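Methyltransferase (Streptococcus pyogenes, PDB 2ESR) probably transfers a methyl group from S-adenosylmethionine to its substrate, perhaps ribosomal RNA. Local coordinates at residues 28-41 with 49-61. Numbering follows the deposited sequence.
Sequences PYFNGGRVLDLFAG and AVSRGMSAAVLVE
M54, a selenomethionine, folds back on itself between F30 and V35. The bend at chi2 (-59°) carries its SE to 4.3 Å from the centroid of the F30 ring, an oblique Met-aromatic contact, and the bend at chi3 (-69°) turns CE back against V35 CG2, which also meets M54 CG and A49 CB of helix 44-51. R52, at the end of that helix, rests its CB on the CD2/CE2 side of the F30 ring, and its extended chain then leads away to P28. R52 NH1 donates to P28 O at 3.0 Å, in both the guanidinium and carbonyl planes, and NE pairs with E48. G53 ends the helix in a Schellman motif, and S55 OG accepts the N-H of G33 at 2.9 Å. Beyond this turn strands 34-38 and 56-60 run parallel; the bond from D37 N to V58 O (2.8 Å) is nearly straight. On one face L38 CD2 lies alongside V60 CG2 at 3.6 Å; on the other D37 CB meets L59 CG. At the C-terminal strand ends E61 OE1 takes the N-H of G41 at 2.6 Å, from 28° outside the carboxylate plane. With helix 44-51 the strands form a beta-alpha-beta unit, its glycine-bearing turn consistent with the S-adenosylmethionine-binding loop of Rossmann-type methyltransferases.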
ATOM      1  N   PRO A  28     -23.389   7.426   1.534  1.00 24.18           N
ATOM      2  CA  PRO A  28     -23.243   6.049   1.049  1.00 23.78           C
ATOM      3  C   PRO A  28     -22.286   5.891  -0.130  1.00 23.95           C
ATOM      4  O   PRO A  28     -22.034   4.779  -0.583  1.00 24.70           O
ATOM      5  CB  PRO A  28     -24.676   5.667   0.690  1.00 24.64           C
ATOM      6  CG  PRO A  28     -25.221   6.946   0.175  1.00 25.75           C
ATOM      7  CD  PRO A  28     -24.721   7.953   1.189  1.00 24.49           C
ATOM      8  N   TYR A  29     -21.780   7.007  -0.643  1.00 24.50           N
ATOM      9  CA  TYR A  29     -20.823   6.972  -1.743  1.00 24.26           C
ATOM     10  C   TYR A  29     -19.669   7.896  -1.380  1.00 24.05           C
ATOM     11  O   TYR A  29     -19.815   8.765  -0.524  1.00 23.14           O
ATOM     12  CB  TYR A  29     -21.466   7.436  -3.062  1.00 24.18           C
ATOM     13  CG  TYR A  29     -22.042   8.831  -3.003  1.00 24.81           C
ATOM     14  CD1 TYR A  29     -23.311   9.056  -2.476  1.00 25.98           C
ATOM     15  CD2 TYR A  29     -21.300   9.932  -3.427  1.00 25.27           C
ATOM     16  CE1 TYR A  29     -23.830  10.341  -2.369  1.00 28.77           C
ATOM     17  CE2 TYR A  29     -21.808  11.227  -3.324  1.00 29.01           C
ATOM     18  CZ  TYR A  29     -23.072  11.422  -2.792  1.00 28.37           C
ATOM     19  OH  TYR A  29     -23.578  12.693  -2.669  1.00 34.36           O
ATOM     20  N   PHE A  30     -18.526   7.708  -2.030  1.00 24.55           N
ATOM     21  CA  PHE A  30     -17.354   8.538  -1.774  1.00 24.73           C
ATOM     22  C   PHE A  30     -16.771   8.978  -3.110  1.00 26.42           C
ATOM     23  O   PHE A  30     -16.935   8.289  -4.111  1.00 26.92           O
ATOM     24  CB  PHE A  30     -16.286   7.745  -1.016  1.00 24.05           C
ATOM     25  CG  PHE A  30     -16.790   7.060   0.218  1.00 21.48           C
ATOM     26  CD1 PHE A  30     -16.977   7.768   1.401  1.00 24.37           C
ATOM     27  CD2 PHE A  30     -17.070   5.699   0.200  1.00 21.59           C
ATOM     28  CE1 PHE A  30     -17.436   7.124   2.548  1.00 22.03           C
ATOM     29  CE2 PHE A  30     -17.531   5.048   1.337  1.00 22.19           C
ATOM     30  CZ  PHE A  30     -17.713   5.763   2.515  1.00 23.40           C
ATOM     31  N   ASN A  31     -16.091  10.120  -3.130  1.00 27.36           N
ATOM     32  CA  ASN A  31     -15.475  10.596  -4.364  1.00 29.75           C
ATOM     33  C   ASN A  31     -13.951  10.495  -4.310  1.00 29.96           C
ATOM     34  O   ASN A  31     -13.243  11.469  -4.562  1.00 32.01           O
ATOM     35  CB  ASN A  31     -15.890  12.038  -4.660  1.00 32.08           C
ATOM     36  CG  ASN A  31     -17.325  12.141  -5.125  1.00 32.15           C
ATOM     37  OD1 ASN A  31     -18.253  12.161  -4.320  1.00 34.58           O
ATOM     38  ND2 ASN A  31     -17.516  12.193  -6.437  1.00 35.78           N
ATOM     39  N   GLY A  32     -13.456   9.305  -3.983  1.00 28.98           N
ATOM     40  CA  GLY A  32     -12.021   9.092  -3.912  1.00 27.88           C
ATOM     41  C   GLY A  32     -11.436   9.292  -2.527  1.00 26.13           C
ATOM     42  O   GLY A  32     -12.086   9.853  -1.643  1.00 26.55           O
ATOM     43  N   GLY A  33     -10.198   8.840  -2.342  1.00 23.81           N
ATOM     44  CA  GLY A  33      -9.536   8.981  -1.055  1.00 24.76           C
ATOM     45  C   GLY A  33      -8.846   7.698  -0.635  1.00 23.41           C
ATOM     46  O   GLY A  33      -9.026   6.661  -1.277  1.00 23.63           O
ATOM     47  N   ARG A  34      -8.061   7.763   0.443  1.00 22.17           N
ATOM     48  CA  ARG A  34      -7.334   6.601   0.947  1.00 21.29           C
ATOM     49  C   ARG A  34      -7.951   6.024   2.215  1.00 19.86           C
ATOM     50  O   ARG A  34      -8.228   6.749   3.169  1.00 19.17           O
ATOM     51  CB  ARG A  34      -5.875   6.954   1.253  1.00 25.30           C
ATOM     52  CG  ARG A  34      -4.978   7.200   0.050  1.00 31.79           C
ATOM     53  CD  ARG A  34      -3.513   7.034   0.457  1.00 37.13           C
ATOM     54  NE  ARG A  34      -2.581   7.235  -0.652  1.00 41.97           N
ATOM     55  CZ  ARG A  34      -2.309   8.417  -1.194  1.00 43.41           C
ATOM     56  NH1 ARG A  34      -2.895   9.514  -0.732  1.00 46.16           N
ATOM     57  NH2 ARG A  34      -1.444   8.506  -2.195  1.00 43.73           N
ATOM     58  N   VAL A  35      -8.140   4.712   2.218  1.00 18.16           N
ATOM     59  CA  VAL A  35      -8.712   4.017   3.357  1.00 18.29           C
ATOM     60  C   VAL A  35      -7.620   3.247   4.101  1.00 18.69           C
ATOM     61  O   VAL A  35      -6.705   2.701   3.482  1.00 17.33           O
ATOM     62  CB  VAL A  35      -9.787   2.993   2.900  1.00 20.03           C
ATOM     63  CG1 VAL A  35     -10.321   2.211   4.101  1.00 19.70           C
ATOM     64  CG2 VAL A  35     -10.925   3.708   2.193  1.00 20.62           C
ATOM     65  N   LEU A  36      -7.710   3.233   5.428  1.00 17.41           N
ATOM     66  CA  LEU A  36      -6.790   2.463   6.260  1.00 17.90           C
ATOM     67  C   LEU A  36      -7.668   1.529   7.086  1.00 18.48           C
ATOM     68  O   LEU A  36      -8.546   1.985   7.816  1.00 18.24           O
ATOM     69  CB  LEU A  36      -5.975   3.362   7.196  1.00 16.73           C
ATOM     70  CG  LEU A  36      -5.114   2.606   8.226  1.00 18.38           C
ATOM     71  CD1 LEU A  36      -4.105   1.714   7.517  1.00 18.78           C
ATOM     72  CD2 LEU A  36      -4.391   3.597   9.117  1.00 18.88           C
ATOM     73  N   ASP A  37      -7.444   0.227   6.954  1.00 18.32           N
ATOM     74  CA  ASP A  37      -8.222  -0.755   7.696  1.00 20.65           C
ATOM     75  C   ASP A  37      -7.256  -1.513   8.599  1.00 20.74           C
ATOM     76  O   ASP A  37      -6.572  -2.438   8.155  1.00 20.70           O
ATOM     77  CB  ASP A  37      -8.906  -1.724   6.728  1.00 21.97           C
ATOM     78  CG  ASP A  37     -10.023  -2.522   7.381  1.00 27.79           C
ATOM     79  OD1 ASP A  37     -10.022  -2.659   8.623  1.00 28.66           O
ATOM     80  OD2 ASP A  37     -10.901  -3.023   6.641  1.00 29.86           O
ATOM     81  N   LEU A  38      -7.195  -1.103   9.861  1.00 18.35           N
ATOM     82  CA  LEU A  38      -6.323  -1.735  10.835  1.00 21.39           C
ATOM     83  C   LEU A  38      -7.119  -2.870  11.477  1.00 21.79           C
ATOM     84  O   LEU A  38      -8.329  -2.751  11.671  1.00 25.76           O
ATOM     85  CB  LEU A  38      -5.887  -0.709  11.886  1.00 20.79           C
ATOM     86  CG  LEU A  38      -5.056   0.456  11.337  1.00 23.96           C
ATOM     87  CD1 LEU A  38      -4.750   1.448  12.457  1.00 23.61           C
ATOM     88  CD2 LEU A  38      -3.761  -0.079  10.736  1.00 24.00           C
ATOM     89  N   PHE A  39      -6.436  -3.958  11.814  1.00 23.05           N
ATOM     90  CA  PHE A  39      -7.092  -5.130  12.390  1.00 22.46           C
ATOM     91  C   PHE A  39      -8.184  -5.469  11.375  1.00 22.36           C
ATOM     92  O   PHE A  39      -9.339  -5.695  11.730  1.00 24.13           O
ATOM     93  CB  PHE A  39      -7.719  -4.794  13.751  1.00 21.73           C
ATOM     94  CG  PHE A  39      -6.825  -3.980  14.655  1.00 21.72           C
ATOM     95  CD1 PHE A  39      -6.931  -2.591  14.690  1.00 22.04           C
ATOM     96  CD2 PHE A  39      -5.876  -4.601  15.461  1.00 23.97           C
ATOM     97  CE1 PHE A  39      -6.102  -1.832  15.517  1.00 24.87           C
ATOM     98  CE2 PHE A  39      -5.041  -3.850  16.293  1.00 25.49           C
ATOM     99  CZ  PHE A  39      -5.157  -2.463  16.319  1.00 22.40           C
ATOM    100  N   ALA A  40      -7.786  -5.508  10.107  1.00 22.82           N
ATOM    101  CA  ALA A  40      -8.686  -5.733   8.978  1.00 24.46           C
ATOM    102  C   ALA A  40      -9.611  -6.948   8.953  1.00 24.61           C
ATOM    103  O   ALA A  40     -10.673  -6.892   8.329  1.00 25.10           O
ATOM    104  CB  ALA A  40      -7.886  -5.682   7.687  1.00 24.69           C
ATOM    105  N   GLY A  41      -9.221  -8.038   9.604  1.00 25.08           N
ATOM    106  CA  GLY A  41     -10.065  -9.223   9.603  1.00 25.78           C
ATOM    107  C   GLY A  41     -10.222  -9.794   8.205  1.00 27.61           C
ATOM    108  O   GLY A  41      -9.242 -10.223   7.600  1.00 30.62           O
ATOM    109  N   ALA A  49     -15.842  -0.035   1.036  1.00 20.43           N
ATOM    110  CA  ALA A  49     -15.572   1.397   0.937  1.00 17.94           C
ATOM    111  C   ALA A  49     -15.007   1.744  -0.435  1.00 19.20           C
ATOM    112  O   ALA A  49     -15.348   2.770  -1.014  1.00 19.47           O
ATOM    113  CB  ALA A  49     -14.595   1.835   2.031  1.00 18.87           C
ATOM    114  N   VAL A  50     -14.123   0.898  -0.946  1.00 19.47           N
ATOM    115  CA  VAL A  50     -13.554   1.148  -2.265  1.00 21.39           C
ATOM    116  C   VAL A  50     -14.651   0.959  -3.312  1.00 22.12           C
ATOM    117  O   VAL A  50     -14.741   1.716  -4.283  1.00 22.37           O
ATOM    118  CB  VAL A  50     -12.366   0.196  -2.552  1.00 22.47           C
ATOM    119  CG1 VAL A  50     -11.939   0.310  -4.007  1.00 23.12           C
ATOM    120  CG2 VAL A  50     -11.192   0.553  -1.645  1.00 22.41           C
ATOM    121  N   SER A  51     -15.498  -0.040  -3.102  1.00 23.55           N
ATOM    122  CA  SER A  51     -16.592  -0.306  -4.032  1.00 24.45           C
ATOM    123  C   SER A  51     -17.520   0.903  -4.111  1.00 24.99           C
ATOM    124  O   SER A  51     -18.117   1.178  -5.157  1.00 25.90           O
ATOM    125  CB  SER A  51     -17.391  -1.533  -3.580  1.00 25.52           C
ATOM    126  OG  SER A  51     -18.420  -1.837  -4.507  1.00 29.51           O
ATOM    127  N   ARG A  52     -17.626   1.631  -3.005  1.00 22.95           N
ATOM    128  CA  ARG A  52     -18.494   2.799  -2.933  1.00 23.69           C
ATOM    129  C   ARG A  52     -17.847   4.112  -3.351  1.00 23.03           C
ATOM    130  O   ARG A  52     -18.487   5.163  -3.292  1.00 24.77           O
ATOM    131  CB  ARG A  52     -19.074   2.926  -1.521  1.00 23.53           C
ATOM    132  CG  ARG A  52     -20.109   1.854  -1.196  1.00 24.01           C
ATOM    133  CD  ARG A  52     -20.526   1.866   0.272  1.00 25.48           C
ATOM    134  NE  ARG A  52     -21.536   0.846   0.558  1.00 25.58           N
ATOM    135  CZ  ARG A  52     -22.848   1.076   0.596  1.00 28.13           C
ATOM    136  NH1 ARG A  52     -23.320   2.295   0.370  1.00 27.98           N
ATOM    137  NH2 ARG A  52     -23.690   0.085   0.862  1.00 27.56           N
ATOM    138  N   GLY A  53     -16.585   4.070  -3.768  1.00 22.41           N
ATOM    139  CA  GLY A  53     -15.952   5.304  -4.200  1.00 21.11           C
ATOM    140  C   GLY A  53     -14.568   5.646  -3.696  1.00 20.89           C
ATOM    141  O   GLY A  53     -13.912   6.531  -4.255  1.00 19.53           O
HETATM  142  N   MSE A  54     -14.111   4.993  -2.634  1.00 20.51           N
HETATM  143  CA  MSE A  54     -12.773   5.289  -2.139  1.00 22.46           C
HETATM  144  C   MSE A  54     -11.802   4.783  -3.200  1.00 22.34           C
HETATM  145  O   MSE A  54     -12.075   3.796  -3.887  1.00 25.10           O
HETATM  146  CB  MSE A  54     -12.532   4.610  -0.792  1.00 23.29           C
HETATM  147  CG  MSE A  54     -13.374   5.203   0.339  1.00 27.51           C
HETATM  148 SE   MSE A  54     -13.038   7.110   0.613  1.00 43.27          SE
HETATM  149  CE  MSE A  54     -11.287   6.958   1.279  1.00 25.12           C
ATOM    150  N   SER A  55     -10.668   5.459  -3.331  1.00 21.85           N
ATOM    151  CA  SER A  55      -9.686   5.118  -4.354  1.00 21.93           C
ATOM    152  C   SER A  55      -8.811   3.905  -4.089  1.00 22.16           C
ATOM    153  O   SER A  55      -8.618   3.065  -4.970  1.00 22.49           O
ATOM    154  CB  SER A  55      -8.789   6.324  -4.606  1.00 22.20           C
ATOM    155  OG  SER A  55      -9.569   7.472  -4.859  1.00 24.66           O
ATOM    156  N   ALA A  56      -8.275   3.816  -2.881  1.00 21.36           N
ATOM    157  CA  ALA A  56      -7.395   2.711  -2.541  1.00 22.70           C
ATOM    158  C   ALA A  56      -7.505   2.411  -1.066  1.00 21.51           C
ATOM    159  O   ALA A  56      -8.074   3.195  -0.309  1.00 20.76           O
ATOM    160  CB  ALA A  56      -5.963   3.068  -2.890  1.00 22.46           C
ATOM    161  N   ALA A  57      -6.951   1.277  -0.656  1.00 21.80           N
ATOM    162  CA  ALA A  57      -7.009   0.898   0.746  1.00 21.02           C
ATOM    163  C   ALA A  57      -5.767   0.158   1.187  1.00 21.46           C
ATOM    164  O   ALA A  57      -5.191  -0.625   0.432  1.00 23.55           O
ATOM    165  CB  ALA A  57      -8.218   0.024   0.994  1.00 20.08           C
ATOM    166  N   VAL A  58      -5.347   0.428   2.413  1.00 18.44           N
ATOM    167  CA  VAL A  58      -4.214  -0.272   2.990  1.00 19.39           C
ATOM    168  C   VAL A  58      -4.868  -1.076   4.096  1.00 19.53           C
ATOM    169  O   VAL A  58      -5.587  -0.518   4.926  1.00 19.77           O
ATOM    170  CB  VAL A  58      -3.167   0.677   3.611  1.00 18.42           C
ATOM    171  CG1 VAL A  58      -2.136  -0.142   4.403  1.00 18.87           C
ATOM    172  CG2 VAL A  58      -2.470   1.472   2.524  1.00 22.41           C
ATOM    173  N   LEU A  59      -4.657  -2.385   4.087  1.00 17.90           N
ATOM    174  CA  LEU A  59      -5.223  -3.249   5.113  1.00 20.37           C
ATOM    175  C   LEU A  59      -4.093  -3.860   5.927  1.00 20.21           C
ATOM    176  O   LEU A  59      -3.084  -4.287   5.368  1.00 19.94           O
ATOM    177  CB  LEU A  59      -6.058  -4.371   4.482  1.00 22.01           C
ATOM    178  CG  LEU A  59      -7.361  -4.004   3.765  1.00 24.52           C
ATOM    179  CD1 LEU A  59      -7.058  -3.284   2.454  1.00 27.68           C
ATOM    180  CD2 LEU A  59      -8.155  -5.271   3.500  1.00 26.99           C
ATOM    181  N   VAL A  60      -4.252  -3.888   7.246  1.00 18.60           N
ATOM    182  CA  VAL A  60      -3.241  -4.478   8.109  1.00 20.25           C
ATOM    183  C   VAL A  60      -3.914  -5.571   8.919  1.00 21.29           C
ATOM    184  O   VAL A  60      -4.887  -5.319   9.620  1.00 20.33           O
ATOM    185  CB  VAL A  60      -2.632  -3.456   9.092  1.00 20.31           C
ATOM    186  CG1 VAL A  60      -1.502  -4.118   9.885  1.00 20.43           C
ATOM    187  CG2 VAL A  60      -2.113  -2.243   8.338  1.00 21.22           C
ATOM    188  N   GLU A  61      -3.398  -6.789   8.806  1.00 22.87           N
ATOM    189  CA  GLU A  61      -3.956  -7.926   9.526  1.00 26.09           C
ATOM    190  C   GLU A  61      -2.832  -8.913   9.779  1.00 28.99           C
ATOM    191  O   GLU A  61      -2.173  -9.357   8.842  1.00 31.04           O
ATOM    192  CB  GLU A  61      -5.069  -8.580   8.698  1.00 26.27           C
ATOM    193  CG  GLU A  61      -5.653  -9.845   9.317  1.00 28.16           C
ATOM    194  CD  GLU A  61      -6.177  -9.616  10.721  1.00 31.29           C
ATOM    195  OE1 GLU A  61      -7.066  -8.752  10.894  1.00 31.78           O
ATOM    196  OE2 GLU A  61      -5.698 -10.298  11.653  1.00 31.32           O
TER